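Local coordinates for DUF5037 domain-containing protein (Ruminococcus gnavus, PDB 4GL6) that is of unknown function, a DUF5037-family protein whose single chain combines an antiparallel and a mixed four-stranded sheet with packed helices, at residues G76-M87 with V116-Y125; E211-I219 with D229-G240. All blocks are in the same frame, centred on the assembly; numbering follows the deposited sequence.

Contact 1. Residues G76-M87 with V116-Y125; sequences GQRLLAKQMESM and VEEISQWKNY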
# COMPACT_ATOMS: atom_id res chain seq x y z
N GLY A 76 -10.36 -1.87 6.46
CA GLY A 76 -10.60 -3.05 5.60
C GLY A 76 -9.60 -3.05 4.45
O GLY A 76 -8.99 -4.08 4.10
N GLN A 77 -9.43 -1.86 3.91
CA GLN A 77 -8.46 -1.56 2.88
C GLN A 77 -7.04 -1.96 3.33
O GLN A 77 -6.29 -2.57 2.56
CB GLN A 77 -8.54 -0.05 2.61
CG GLN A 77 -7.95 0.42 1.32
CD GLN A 77 -8.30 1.88 1.06
OE1 GLN A 77 -9.26 2.21 0.34
NE2 GLN A 77 -7.57 2.75 1.72
N ARG A 78 -6.67 -1.59 4.56
CA ARG A 78 -5.35 -1.91 5.12
C ARG A 78 -5.11 -3.41 5.25
O ARG A 78 -4.02 -3.88 4.95
CB ARG A 78 -5.13 -1.24 6.49
CG ARG A 78 -3.90 -1.68 7.29
CD ARG A 78 -2.62 -1.48 6.50
NE ARG A 78 -1.58 -2.45 6.86
CZ ARG A 78 -0.52 -2.76 6.11
NH1 ARG A 78 -0.32 -2.21 4.91
NH2 ARG A 78 0.34 -3.66 6.55
N LEU A 79 -6.12 -4.13 5.71
CA LEU A 79 -6.03 -5.57 5.84
C LEU A 79 -5.79 -6.24 4.48
O LEU A 79 -5.05 -7.23 4.40
CB LEU A 79 -7.29 -6.15 6.50
CG LEU A 79 -7.59 -5.72 7.94
CD1 LEU A 79 -8.97 -6.24 8.34
CD2 LEU A 79 -6.51 -6.19 8.89
N LEU A 80 -6.40 -5.69 3.41
CA LEU A 80 -6.18 -6.21 2.05
C LEU A 80 -4.72 -5.90 1.62
O LEU A 80 -4.05 -6.78 1.08
CB LEU A 80 -7.24 -5.69 1.06
CG LEU A 80 -8.68 -6.27 1.12
CD1 LEU A 80 -9.63 -5.48 0.23
CD2 LEU A 80 -8.74 -7.74 0.72
N ALA A 81 -4.24 -4.69 1.89
CA ALA A 81 -2.84 -4.30 1.65
C ALA A 81 -1.86 -5.21 2.39
O ALA A 81 -0.88 -5.64 1.80
CB ALA A 81 -2.55 -2.83 2.02
N LYS A 82 -2.16 -5.51 3.66
CA LYS A 82 -1.31 -6.41 4.48
C LYS A 82 -1.12 -7.78 3.79
O LYS A 82 -0.00 -8.33 3.75
CB LYS A 82 -1.89 -6.57 5.90
CG LYS A 82 -1.06 -7.39 6.91
CD LYS A 82 -1.70 -7.37 8.30
CE LYS A 82 -1.00 -8.32 9.27
NZ LYS A 82 0.46 -8.06 9.39
N GLN A 83 -2.20 -8.30 3.22
CA GLN A 83 -2.16 -9.57 2.49
C GLN A 83 -1.38 -9.48 1.19
O GLN A 83 -0.66 -10.42 0.85
CB GLN A 83 -3.57 -10.11 2.25
CG GLN A 83 -4.15 -10.73 3.50
CD GLN A 83 -5.64 -10.82 3.42
OE1 GLN A 83 -6.20 -11.86 3.08
NE2 GLN A 83 -6.29 -9.70 3.69
N MSE A 84 -1.54 -8.38 0.47
CA MSE A 84 -0.81 -8.15 -0.80
C MSE A 84 0.71 -8.09 -0.50
O MSE A 84 1.51 -8.75 -1.16
CB MSE A 84 -1.30 -6.89 -1.52
CG MSE A 84 -0.88 -6.82 -2.98
SE MSE A 84 -1.12 -5.07 -3.73
CE MSE A 84 -0.60 -5.35 -5.59
N GLU A 85 1.06 -7.34 0.53
CA GLU A 85 2.43 -7.23 1.03
C GLU A 85 3.00 -8.59 1.41
O GLU A 85 4.12 -8.94 1.01
CB GLU A 85 2.47 -6.29 2.25
CG GLU A 85 2.23 -4.83 1.86
CD GLU A 85 1.90 -3.91 3.02
OE1 GLU A 85 2.06 -4.29 4.21
OE2 GLU A 85 1.46 -2.78 2.74
N SER A 86 2.22 -9.37 2.13
CA SER A 86 2.64 -10.69 2.59
C SER A 86 2.97 -11.64 1.42
O SER A 86 4.02 -12.28 1.41
CB SER A 86 1.55 -11.30 3.47
OG SER A 86 2.00 -12.50 4.05
N MSE A 87 2.07 -11.70 0.44
CA MSE A 87 2.25 -12.54 -0.77
C MSE A 87 3.46 -12.11 -1.62
O MSE A 87 4.17 -12.97 -2.17
CB MSE A 87 0.95 -12.56 -1.60
CG MSE A 87 -0.21 -13.34 -0.95
SE MSE A 87 -1.93 -13.23 -1.97
CE MSE A 87 -2.73 -11.66 -1.15
N VAL A 116 -16.19 -5.36 7.21
CA VAL A 116 -14.75 -5.64 7.17
C VAL A 116 -14.48 -7.16 7.18
O VAL A 116 -13.63 -7.62 6.42
CB VAL A 116 -13.99 -4.92 8.29
CG1 VAL A 116 -12.51 -5.24 8.22
CG2 VAL A 116 -14.20 -3.42 8.18
N GLU A 117 -15.23 -7.92 8.00
CA GLU A 117 -15.11 -9.41 8.05
C GLU A 117 -15.31 -10.04 6.66
O GLU A 117 -14.66 -11.03 6.36
CB GLU A 117 -16.07 -10.05 9.07
N GLU A 118 -16.15 -9.43 5.81
CA GLU A 118 -16.40 -9.92 4.43
C GLU A 118 -15.35 -9.44 3.43
O GLU A 118 -14.76 -10.27 2.72
CB GLU A 118 -17.80 -9.52 3.93
CG GLU A 118 -18.23 -10.21 2.62
CD GLU A 118 -19.58 -9.76 2.08
OE1 GLU A 118 -20.43 -9.24 2.84
OE2 GLU A 118 -19.81 -9.96 0.87
N ILE A 119 -15.16 -8.12 3.33
CA ILE A 119 -14.28 -7.49 2.31
C ILE A 119 -12.79 -7.82 2.47
O ILE A 119 -12.07 -7.90 1.47
CB ILE A 119 -14.48 -5.94 2.25
CG1 ILE A 119 -13.92 -5.29 0.97
CG2 ILE A 119 -13.88 -5.23 3.46
CD1 ILE A 119 -14.63 -5.67 -0.31
N SER A 120 -12.34 -7.97 3.71
CA SER A 120 -10.93 -8.24 4.01
C SER A 120 -10.43 -9.63 3.60
O SER A 120 -9.23 -9.87 3.63
CB SER A 120 -10.66 -8.04 5.49
OG SER A 120 -11.33 -9.04 6.24
N GLN A 121 -11.31 -10.56 3.27
CA GLN A 121 -10.89 -11.85 2.73
C GLN A 121 -10.52 -11.65 1.26
O GLN A 121 -11.37 -11.27 0.43
CB GLN A 121 -11.98 -12.88 2.81
CG GLN A 121 -12.45 -13.17 4.21
CD GLN A 121 -13.35 -14.37 4.18
OE1 GLN A 121 -14.57 -14.24 4.28
NE2 GLN A 121 -12.77 -15.54 3.92
N TRP A 122 -9.27 -11.95 0.93
CA TRP A 122 -8.74 -11.78 -0.43
C TRP A 122 -9.61 -12.40 -1.50
O TRP A 122 -9.90 -11.76 -2.51
CB TRP A 122 -7.32 -12.30 -0.50
CG TRP A 122 -6.65 -11.88 -1.75
CD1 TRP A 122 -6.49 -12.60 -2.91
CD2 TRP A 122 -6.06 -10.59 -2.03
NE1 TRP A 122 -5.84 -11.87 -3.85
CE2 TRP A 122 -5.56 -10.66 -3.40
CE3 TRP A 122 -5.90 -9.42 -1.31
CZ2 TRP A 122 -4.92 -9.60 -4.00
CZ3 TRP A 122 -5.24 -8.36 -1.92
CH2 TRP A 122 -4.76 -8.45 -3.24
N LYS A 123 -10.07 -13.63 -1.27
CA LYS A 123 -10.96 -14.32 -2.22
C LYS A 123 -12.23 -13.50 -2.59
O LYS A 123 -12.60 -13.46 -3.77
CB LYS A 123 -11.33 -15.72 -1.75
CG LYS A 123 -11.97 -15.82 -0.36
CD LYS A 123 -12.80 -17.10 -0.19
CE LYS A 123 -13.57 -17.10 1.13
NZ LYS A 123 -14.64 -18.13 1.18
N ASN A 124 -12.84 -12.84 -1.62
CA ASN A 124 -14.05 -12.02 -1.85
C ASN A 124 -13.74 -10.76 -2.59
O ASN A 124 -14.55 -10.28 -3.39
CB ASN A 124 -14.73 -11.64 -0.53
CG ASN A 124 -15.34 -12.82 0.17
OD1 ASN A 124 -15.73 -13.80 -0.44
ND2 ASN A 124 -15.48 -12.70 1.48
N TYR A 125 -12.58 -10.18 -2.28
CA TYR A 125 -12.13 -8.96 -2.91
C TYR A 125 -11.87 -9.19 -4.41
O TYR A 125 -12.29 -8.39 -5.23
CB TYR A 125 -10.91 -8.39 -2.18
CG TYR A 125 -10.33 -7.16 -2.82
CD1 TYR A 125 -11.11 -6.02 -3.00
CD2 TYR A 125 -8.99 -7.12 -3.24
CE1 TYR A 125 -10.57 -4.86 -3.60
CE2 TYR A 125 -8.44 -5.97 -3.85
CZ TYR A 125 -9.25 -4.86 -4.02
OH TYR A 125 -8.72 -3.76 -4.59
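Helix-to-helix packing built on a knob-into-hole contact: one side of helix 75-95, through Gly76, Leu79, Leu80, Gln83 and Met87, receives the short helix 116-119, the turn at Ser120 and Gln121, and the start of helix 122-129, with Trp122 as a knob in the hole formed by Leu80, Gln83, Met84 and Met87. Met87, a selenomethionine, lies over the indole: its chain bends at the last torsion (chi3 -90°), which brings CE onto the ring face, 3.7 Å from the centroid of the six-membered ring of Trp122. Its selenium stands farther off, above the five-membered ring, as a distant Met-aromatic contact. Trp122 CZ3 comes within 3.6 Å of Leu80 O, while the indole NE1 bonds to Leu171 O, tying the knob to helix 156-171. Leu80 splits its two methyls. CD1 rests on the face of the Tyr125 ring, nearer the rim than the centre and 3.6 Å from Tyr125 CG; CD2 fits against the turn, 3.4 Å from Ile119 O. The hydroxyl of Tyr125 is hydrogen-bonded to Leu139 O, outside the two segments. Toward the other end, Leu79 CD1 meets Val116 CG1 at 3.7 Å, the two side chains crossing at about a right angle, and Gly76 brings its bare CA up to the same valine methyl. One hydrogen bond joins the segments: Gln83 NE2 donates to Ser120 O at 2.9 Å, nearly straight at 172°. The same nitrogen also donates to Leu79 O, so two carbonyl oxygens, both in the plane of the Gln83 amide, fix its rotation. Ser120 is itself pinned within its turn, its OG donating to Val116 O over 2.7 Å, on the opposite face of that carbonyl from Ser120 N.

Contact 2. Residues E211-I219 with D229-G240; sequences EGQPYFGTI and DNLEIFKAAKQG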
# COMPACT_ATOMS: atom_id res chain seq x y z
N GLU A 211 14.52 9.55 -6.83
CA GLU A 211 14.72 10.03 -8.21
C GLU A 211 16.02 9.51 -8.81
O GLU A 211 17.06 9.60 -8.17
CB GLU A 211 14.77 11.57 -8.28
CG GLU A 211 14.67 12.22 -9.67
CD GLU A 211 13.26 12.72 -10.02
OE1 GLU A 211 12.66 13.49 -9.23
OE2 GLU A 211 12.74 12.39 -11.11
N GLY A 212 15.95 8.96 -10.03
CA GLY A 212 17.12 8.46 -10.73
C GLY A 212 17.55 7.05 -10.36
O GLY A 212 18.27 6.43 -11.13
N GLN A 213 17.13 6.55 -9.20
CA GLN A 213 17.45 5.19 -8.76
C GLN A 213 16.79 4.21 -9.74
O GLN A 213 15.67 4.47 -10.20
CB GLN A 213 16.92 4.94 -7.33
CG GLN A 213 17.54 5.81 -6.23
CD GLN A 213 18.91 5.38 -5.76
OE1 GLN A 213 19.42 4.31 -6.07
NE2 GLN A 213 19.51 6.22 -4.97
N PRO A 214 17.46 3.08 -10.05
CA PRO A 214 16.88 2.13 -10.99
C PRO A 214 15.65 1.45 -10.44
O PRO A 214 15.64 1.06 -9.26
CB PRO A 214 18.00 1.11 -11.20
CG PRO A 214 18.80 1.16 -9.94
CD PRO A 214 18.73 2.59 -9.49
N TYR A 215 14.61 1.34 -11.27
CA TYR A 215 13.38 0.67 -10.89
C TYR A 215 12.71 -0.00 -12.06
O TYR A 215 12.94 0.34 -13.22
CB TYR A 215 12.42 1.63 -10.19
CG TYR A 215 11.55 2.44 -11.12
CD1 TYR A 215 12.07 3.50 -11.85
CD2 TYR A 215 10.19 2.14 -11.26
CE1 TYR A 215 11.25 4.23 -12.70
CE2 TYR A 215 9.36 2.85 -12.11
CZ TYR A 215 9.89 3.90 -12.83
OH TYR A 215 9.07 4.62 -13.65
N PHE A 216 11.87 -0.97 -11.74
CA PHE A 216 11.12 -1.74 -12.70
C PHE A 216 9.65 -1.54 -12.36
O PHE A 216 9.26 -1.80 -11.23
CB PHE A 216 11.51 -3.21 -12.60
CG PHE A 216 10.68 -4.14 -13.44
CD1 PHE A 216 10.77 -4.10 -14.82
CD2 PHE A 216 9.86 -5.09 -12.84
CE1 PHE A 216 10.03 -4.99 -15.61
CE2 PHE A 216 9.12 -5.98 -13.62
CZ PHE A 216 9.20 -5.93 -15.00
N GLY A 217 8.87 -1.09 -13.35
CA GLY A 217 7.43 -0.83 -13.23
C GLY A 217 6.69 -1.60 -14.30
O GLY A 217 6.99 -1.44 -15.49
N THR A 218 5.75 -2.45 -13.90
CA THR A 218 4.99 -3.24 -14.87
C THR A 218 3.61 -3.56 -14.34
O THR A 218 3.29 -3.24 -13.20
CB THR A 218 5.74 -4.56 -15.27
OG1 THR A 218 5.19 -5.10 -16.48
CG2 THR A 218 5.69 -5.61 -14.16
N ILE A 219 2.83 -4.21 -15.19
CA ILE A 219 1.48 -4.61 -14.90
C ILE A 219 1.23 -6.00 -15.46
O ILE A 219 1.80 -6.39 -16.50
CB ILE A 219 0.49 -3.61 -15.56
CG1 ILE A 219 -0.96 -3.91 -15.14
CG2 ILE A 219 0.64 -3.58 -17.09
CD1 ILE A 219 -1.98 -2.93 -15.68
N ASP A 229 5.92 -6.46 -19.41
CA ASP A 229 7.34 -6.27 -19.64
C ASP A 229 8.09 -7.59 -19.33
O ASP A 229 8.03 -8.11 -18.20
CB ASP A 229 7.80 -5.07 -18.81
CG ASP A 229 7.05 -3.78 -19.19
OD1 ASP A 229 7.17 -3.31 -20.35
OD2 ASP A 229 6.32 -3.24 -18.33
N ASN A 230 8.74 -8.13 -20.35
CA ASN A 230 9.47 -9.39 -20.26
C ASN A 230 10.78 -9.32 -19.44
O ASN A 230 11.24 -8.24 -19.05
CB ASN A 230 9.74 -9.95 -21.68
CG ASN A 230 10.63 -9.05 -22.54
OD1 ASN A 230 11.37 -8.21 -22.05
ND2 ASN A 230 10.53 -9.23 -23.84
N LEU A 231 11.37 -10.50 -19.21
CA LEU A 231 12.65 -10.66 -18.50
C LEU A 231 13.75 -9.72 -18.96
O LEU A 231 14.49 -9.22 -18.14
CB LEU A 231 13.16 -12.10 -18.65
CG LEU A 231 14.53 -12.45 -18.05
CD1 LEU A 231 14.48 -12.28 -16.54
CD2 LEU A 231 15.00 -13.83 -18.49
N GLU A 232 13.86 -9.50 -20.27
CA GLU A 232 14.93 -8.66 -20.84
C GLU A 232 14.78 -7.21 -20.40
O GLU A 232 15.75 -6.58 -20.02
CB GLU A 232 14.97 -8.79 -22.37
CG GLU A 232 15.25 -10.23 -22.84
CD GLU A 232 14.36 -10.63 -24.03
OE1 GLU A 232 14.49 -10.05 -25.14
OE2 GLU A 232 13.51 -11.53 -23.84
N ILE A 233 13.54 -6.71 -20.42
CA ILE A 233 13.20 -5.36 -19.95
C ILE A 233 13.48 -5.21 -18.44
O ILE A 233 13.88 -4.14 -17.98
CB ILE A 233 11.72 -5.01 -20.30
CG1 ILE A 233 11.55 -4.88 -21.84
CG2 ILE A 233 11.26 -3.72 -19.63
CD1 ILE A 233 10.12 -4.97 -22.32
N PHE A 234 13.24 -6.28 -17.69
CA PHE A 234 13.51 -6.33 -16.24
C PHE A 234 15.00 -6.21 -15.97
O PHE A 234 15.41 -5.38 -15.14
CB PHE A 234 12.93 -7.60 -15.62
CG PHE A 234 13.35 -7.85 -14.21
CD1 PHE A 234 12.85 -7.06 -13.18
CD2 PHE A 234 14.21 -8.89 -13.90
CE1 PHE A 234 13.23 -7.28 -11.86
CE2 PHE A 234 14.59 -9.13 -12.58
CZ PHE A 234 14.10 -8.32 -11.56
N LYS A 235 15.81 -7.02 -16.67
CA LYS A 235 17.27 -6.97 -16.52
C LYS A 235 17.84 -5.57 -16.84
O LYS A 235 18.64 -5.05 -16.06
CB LYS A 235 17.98 -8.07 -17.33
CG LYS A 235 17.76 -9.46 -16.75
CD LYS A 235 18.74 -10.53 -17.22
CE LYS A 235 18.43 -11.06 -18.60
NZ LYS A 235 19.25 -12.26 -18.91
N ALA A 236 17.38 -4.98 -17.94
CA ALA A 236 17.80 -3.64 -18.35
C ALA A 236 17.39 -2.58 -17.30
O ALA A 236 18.22 -1.75 -16.93
CB ALA A 236 17.25 -3.28 -19.73
N ALA A 237 16.15 -2.66 -16.82
CA ALA A 237 15.63 -1.73 -15.79
C ALA A 237 16.41 -1.80 -14.47
O ALA A 237 16.72 -0.76 -13.88
CB ALA A 237 14.16 -2.00 -15.52
N LYS A 238 16.74 -3.03 -14.07
CA LYS A 238 17.50 -3.32 -12.84
C LYS A 238 18.94 -2.73 -12.89
O LYS A 238 19.44 -2.35 -11.84
CB LYS A 238 17.49 -4.85 -12.58
CG LYS A 238 17.92 -5.28 -11.19
CD LYS A 238 17.83 -6.80 -10.98
CE LYS A 238 18.55 -7.22 -9.69
NZ LYS A 238 18.74 -8.67 -9.40
N GLN A 239 19.57 -2.64 -14.07
CA GLN A 239 20.85 -1.88 -14.26
C GLN A 239 20.57 -0.36 -14.36
O GLN A 239 21.30 0.41 -13.79
CB GLN A 239 21.68 -2.31 -15.49
CG GLN A 239 22.74 -3.37 -15.20
CD GLN A 239 22.12 -4.69 -14.84
OE1 GLN A 239 21.56 -5.37 -15.70
NE2 GLN A 239 22.23 -5.07 -13.58
N GLY A 240 19.52 0.03 -15.09
CA GLY A 240 19.13 1.44 -15.29
C GLY A 240 19.64 1.95 -16.64
O GLY A 240 20.67 2.63 -16.67
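This is a strand-to-helix contact at the border of the mixed sheet: the C-terminal helix 231-239 runs beside strand 215-220, an outermost strand, with the segment axes 6.8 Å apart at closest and 144° between their directions. Phe216 is the main apolar residue of the strand here. With CG anti to the backbone N (chi1 173°), its ring extends to the helix and meets Phe234 in a T-shaped pair: the edge of Phe234 points at the face of Phe216, centroids 5.0 Å apart and planes at 80°. The approach is off-centre, Phe234 CD1 standing over the rim of Phe216 near CG and CD2. Phe234 CB adds a CH-pi contact over the same ring, and the Ala237 methyl sits at the ring edge, 4.0 Å from Phe216 CD1. That methyl also lies 3.5 Å from Tyr215 O, bringing the helix close to the strand backbone. Before the strand, Pro214 CB packs on the last turn of the helix, 3.5 Å from Ala237 O. At the other end Thr218 OG1 donates to Asp229 OD2 at 2.9 Å, on the anti side of the carboxylate, just ahead of the helix start, where Asn230 OD1 caps Ile233 N. The contact is thus apolar in the middle and polar where the chain enters the helix. Strand 175-182 pairs with strand 215-220 through backbone bonds, and Tyr181 touches Phe234 and Lys238. Helix 156-171 borders the C-terminal helix, salt-bridged through Glu157 to Lys235 and through Asp156 and Glu159 to Lys238.

How the contacts relate
Contacts 1 and 2 follow one another along the chain, the first closing before the second opens. Their centres are about 28 Å apart and their nearest atoms about 9 Å, so they do not touch. Contact 1 lies nearer the middle of the molecule, about 11 Å from the chain centre, against about 20 Å for contact 2. Helix 156-171 links them: its C-terminal residues Lys170 and Leu171 meet contact 1, as does Tyr167, which packs on Met84, whereas Asp156, Glu157, Glu159 and Tyr160 near its start meet contact 2. No active site is known to which either could be related.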